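Local coordinates for protein nitric oxide dioxygenase (Rhodothermus marinus DSM 4252, PDB 6WK3) that binds heme in a globin fold, probably acts as a nitric oxide dioxygenase, and has been engineered as a carbene transferase, at residues 49-52 and 53-57. The protein carries 1 engineered substitution. Numbering follows the deposited sequence.
Engineered in segment 53-57: V53 (natural residue Gln). With HEM (protoporphyrin IX containing Fe), chain E.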
ATOM      1  N   LEU A  49      -9.636  -5.208  -1.839  1.00 64.09           N
ATOM      2  CA  LEU A  49     -10.020  -6.212  -0.849  1.00 63.68           C
ATOM      3  C   LEU A  49     -10.950  -5.550   0.163  1.00 64.50           C
ATOM      4  O   LEU A  49     -10.525  -5.182   1.271  1.00 60.31           O
ATOM      5  CB  LEU A  49      -8.791  -6.820  -0.173  1.00 61.82           C
ATOM      6  CG  LEU A  49      -7.767  -7.452  -1.124  1.00 62.32           C
ATOM      7  CD1 LEU A  49      -6.570  -7.980  -0.360  1.00 62.50           C
ATOM      8  CD2 LEU A  49      -8.406  -8.561  -1.955  1.00 62.27           C
ATOM      9  N   PRO A  50     -12.237  -5.402  -0.176  1.00 63.90           N
ATOM     10  CA  PRO A  50     -13.130  -4.624   0.699  1.00 59.18           C
ATOM     11  C   PRO A  50     -13.354  -5.271   2.053  1.00 57.79           C
ATOM     12  O   PRO A  50     -13.483  -4.561   3.058  1.00 57.72           O
ATOM     13  CB  PRO A  50     -14.424  -4.536  -0.123  1.00 59.69           C
ATOM     14  CG  PRO A  50     -14.404  -5.766  -0.980  1.00 52.52           C
ATOM     15  CD  PRO A  50     -12.959  -6.029  -1.301  1.00 59.72           C
ATOM     16  N   GLU A  51     -13.401  -6.602   2.112  1.00 58.97           N
ATOM     17  CA  GLU A  51     -13.558  -7.279   3.395  1.00 59.81           C
ATOM     18  C   GLU A  51     -12.352  -7.038   4.295  1.00 59.38           C
ATOM     19  O   GLU A  51     -12.499  -6.814   5.504  1.00 56.75           O
ATOM     20  CB  GLU A  51     -13.777  -8.775   3.164  1.00 64.14           C
ATOM     21  CG  GLU A  51     -13.439  -9.657   4.350  1.00 72.31           C
ATOM     22  CD  GLU A  51     -14.420  -9.489   5.489  1.00 79.65           C
ATOM     23  OE1 GLU A  51     -15.585  -9.122   5.217  1.00 77.08           O
ATOM     24  OE2 GLU A  51     -14.025  -9.720   6.654  1.00 75.60           O
ATOM     25  N   ARG A  52     -11.148  -7.065   3.718  1.00 57.55           N
ATOM     26  CA  ARG A  52      -9.935  -6.888   4.510  1.00 55.67           C
ATOM     27  C   ARG A  52      -9.813  -5.458   5.028  1.00 54.22           C
ATOM     28  O   ARG A  52      -9.421  -5.237   6.179  1.00 54.61           O
ATOM     29  CB  ARG A  52      -8.720  -7.271   3.666  1.00 55.43           C
ATOM     30  CG  ARG A  52      -7.385  -6.960   4.299  1.00 52.18           C
ATOM     31  CD  ARG A  52      -6.239  -7.307   3.369  1.00 59.99           C
ATOM     32  NE  ARG A  52      -4.965  -7.199   4.067  1.00 64.65           N
ATOM     33  CZ  ARG A  52      -4.444  -8.164   4.815  1.00 63.96           C
ATOM     34  NH1 ARG A  52      -5.087  -9.317   4.947  1.00 65.27           N
ATOM     35  NH2 ARG A  52      -3.279  -7.979   5.429  1.00 62.62           N
ATOM     36  N   VAL A  53     -10.152  -4.476   4.192  1.00 52.07           N
ATOM     37  CA  VAL A  53     -10.075  -3.075   4.590  1.00 48.93           C
ATOM     38  C   VAL A  53     -11.065  -2.776   5.707  1.00 49.64           C
ATOM     39  O   VAL A  53     -10.799  -1.943   6.579  1.00 50.99           O
ATOM     40  CB  VAL A  53     -10.309  -2.179   3.356  1.00 51.87           C
ATOM     41  CG1 VAL A  53     -10.429  -0.724   3.749  1.00 49.72           C
ATOM     42  CG2 VAL A  53      -9.188  -2.377   2.348  1.00 54.68           C
ATOM     43  N   ILE A  54     -12.208  -3.463   5.716  1.00 51.27           N
ATOM     44  CA  ILE A  54     -13.217  -3.217   6.740  1.00 48.97           C
ATOM     45  C   ILE A  54     -12.666  -3.532   8.126  1.00 51.44           C
ATOM     46  O   ILE A  54     -12.900  -2.788   9.089  1.00 50.36           O
ATOM     47  CB  ILE A  54     -14.489  -4.025   6.432  1.00 49.55           C
ATOM     48  CG1 ILE A  54     -15.390  -3.244   5.472  1.00 50.53           C
ATOM     49  CG2 ILE A  54     -15.232  -4.377   7.717  1.00 47.80           C
ATOM     50  CD1 ILE A  54     -16.426  -4.101   4.778  1.00 51.86           C
ATOM     51  N   HIS A  55     -11.920  -4.629   8.256  1.00 48.38           N
ATOM     52  CA  HIS A  55     -11.398  -4.977   9.570  1.00 48.79           C
ATOM     53  C   HIS A  55     -10.207  -4.105   9.948  1.00 47.92           C
ATOM     54  O   HIS A  55      -9.966  -3.877  11.136  1.00 50.91           O
ATOM     55  CB  HIS A  55     -11.027  -6.457   9.613  1.00 48.11           C
ATOM     56  CG  HIS A  55     -12.195  -7.357   9.871  1.00 56.58           C
ATOM     57  ND1 HIS A  55     -12.409  -7.968  11.088  1.00 64.88           N
ATOM     58  CD2 HIS A  55     -13.224  -7.735   9.075  1.00 59.50           C
ATOM     59  CE1 HIS A  55     -13.514  -8.689  11.029  1.00 66.56           C
ATOM     60  NE2 HIS A  55     -14.030  -8.562   9.819  1.00 66.67           N
ATOM     61  N   LYS A  56      -9.475  -3.601   8.952  1.00 50.88           N
ATOM     62  CA  LYS A  56      -8.387  -2.667   9.217  1.00 50.46           C
ATOM     63  C   LYS A  56      -8.918  -1.336   9.733  1.00 49.50           C
ATOM     64  O   LYS A  56      -8.381  -0.780  10.699  1.00 54.29           O
ATOM     65  CB  LYS A  56      -7.562  -2.458   7.950  1.00 49.92           C
ATOM     66  CG  LYS A  56      -6.487  -3.501   7.734  1.00 52.27           C
ATOM     67  CD  LYS A  56      -5.872  -3.376   6.348  1.00 56.92           C
ATOM     68  CE  LYS A  56      -4.374  -3.673   6.365  1.00 60.24           C
ATOM     69  NZ  LYS A  56      -4.067  -5.053   6.826  1.00 61.30           N
ATOM     70  N   LEU A  57      -9.970  -0.810   9.101  1.00 49.58           N
ATOM     71  CA  LEU A  57     -10.553   0.445   9.563  1.00 49.42           C
ATOM     72  C   LEU A  57     -11.150   0.290  10.955  1.00 51.03           C
ATOM     73  O   LEU A  57     -11.029   1.194  11.790  1.00 53.75           O
ATOM     74  CB  LEU A  57     -11.610   0.941   8.578  1.00 51.83           C
ATOM     75  CG  LEU A  57     -12.259   2.260   9.027  1.00 54.37           C
ATOM     76  CD1 LEU A  57     -11.554   3.455   8.424  1.00 56.50           C
ATOM     77  CD2 LEU A  57     -13.738   2.301   8.691  1.00 56.92           C
TER
HETATM   78  CHA HEM E 201      -7.353   1.811   3.441  1.00 50.86           C
HETATM   79  CHB HEM E 201      -8.492   4.366   7.421  1.00 49.13           C
HETATM   80  CHC HEM E 201     -10.443   7.688   4.491  1.00 49.82           C
HETATM   81  CHD HEM E 201     -10.629   4.368   0.945  1.00 52.46           C
HETATM   82  C1A HEM E 201      -7.428   2.230   4.755  1.00 52.32           C
HETATM   83  C2A HEM E 201      -6.798   1.603   5.896  1.00 49.88           C
HETATM   84  C3A HEM E 201      -7.115   2.299   6.990  1.00 52.03           C
HETATM   85  C4A HEM E 201      -7.954   3.406   6.592  1.00 51.88           C
HETATM   86  CMA HEM E 201      -6.664   1.984   8.431  1.00 46.11           C
HETATM   87  CAA HEM E 201      -5.913   0.344   5.856  1.00 49.39           C
HETATM   88  CBA HEM E 201      -4.468   0.785   5.653  1.00 50.84           C
HETATM   89  CGA HEM E 201      -3.553  -0.402   5.802  1.00 55.62           C
HETATM   90  O1A HEM E 201      -3.188  -1.012   4.768  1.00 56.03           O
HETATM   91  O2A HEM E 201      -3.186  -0.741   6.956  1.00 61.04           O
HETATM   92  C1B HEM E 201      -9.078   5.534   6.983  1.00 51.01           C
HETATM   93  C2B HEM E 201      -9.444   6.681   7.789  1.00 53.59           C
HETATM   94  C3B HEM E 201      -9.997   7.598   6.974  1.00 56.57           C
HETATM   95  C4B HEM E 201      -9.981   7.061   5.627  1.00 50.56           C
HETATM   96  CMB HEM E 201      -9.230   6.754   9.316  1.00 50.59           C
HETATM   97  CAB HEM E 201     -10.540   9.009   7.305  1.00 50.55           C
HETATM   98  CBB HEM E 201     -10.191   9.698   8.393  1.00 53.54           C
HETATM   99  C1C HEM E 201     -10.701   7.082   3.277  1.00 54.32           C
HETATM  100  C2C HEM E 201     -11.353   7.692   2.143  1.00 52.83           C
HETATM  101  C3C HEM E 201     -11.429   6.787   1.163  1.00 54.22           C
HETATM  102  C4C HEM E 201     -10.799   5.560   1.625  1.00 50.74           C
HETATM  103  CMC HEM E 201     -11.890   9.138   2.088  1.00 52.96           C
HETATM  104  CAC HEM E 201     -12.068   7.076  -0.213  1.00 54.18           C
HETATM  105  CBC HEM E 201     -12.611   6.096  -0.932  1.00 55.54           C
HETATM  106  C1D HEM E 201      -9.659   3.427   1.235  1.00 49.92           C
HETATM  107  C2D HEM E 201      -9.078   2.429   0.354  1.00 55.15           C
HETATM  108  C3D HEM E 201      -8.176   1.724   1.062  1.00 51.11           C
HETATM  109  C4D HEM E 201      -8.147   2.252   2.403  1.00 48.43           C
HETATM  110  CMD HEM E 201      -9.458   2.229  -1.129  1.00 48.31           C
HETATM  111  CAD HEM E 201      -7.288   0.548   0.599  1.00 47.09           C
HETATM  112  CBD HEM E 201      -6.159   1.059  -0.286  1.00 52.36           C
HETATM  113  CGD HEM E 201      -5.042   0.046  -0.366  1.00 56.94           C
HETATM  114  O1D HEM E 201      -4.888  -0.774   0.580  1.00 56.25           O
HETATM  115  O2D HEM E 201      -4.292   0.078  -1.378  1.00 56.80           O
HETATM  116  NA  HEM E 201      -8.124   3.327   5.220  1.00 51.51           N
HETATM  117  NB  HEM E 201      -9.417   5.806   5.674  1.00 53.95           N
HETATM  118  NC  HEM E 201     -10.380   5.785   2.921  1.00 53.81           N
HETATM  119  ND  HEM E 201      -9.062   3.279   2.467  1.00 52.44           N
HETATM  120 FE   HEM E 201      -9.345   4.494   4.092  1.00 62.87          FE
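V53 N reaches back one turn to L49 O over 3.0 Å, nearly straight at 163°, and so ties L49, at the N-cap position, into the first turn of helix 50-66. I54 N to P50 O and K56 N to R52 O repeat the i, i+4 pattern with more bent bonds. Proline suits the first turn, where its nitrogen, lacking a hydrogen, costs the helix no bond.

Polar side chains meet one turn apart. At the exposed surface E51 and H55 both bind the copper ion: OE2 of E51 lies 3.2 Å from CD2 of H55, with carboxylate and ring planes turned 50° apart, an i, i+4 pairing that lets two good copper ligands converge. The R52 chain runs out straight and carries NH2 to within 3.3 Å of K56 NZ. Both cations gather at the carboxylate of E48 of the second subunit, R52 by a salt bridge and K56 by a long, weak ion pair. The lysine turns at CE (chi4 61°), and this methylene, rather than NZ, lies 3.2 Å from O2A of a heme propionate; an alanine here would probably strip that aliphatic cover from the propionate and remove a nearby positive charge.

Apolar groups fill the inner side. I54 packs on A30 and Y33 of helix 18-39. The engineered V53, glutamine in nature, turns CG1 to 4.0 Å from CHA of the heme, while L57 brings CD1 to 3.3 Å from CHB. A helix with one side lining the heme, across from the axial H85, is characteristic of the distal E helix of globins.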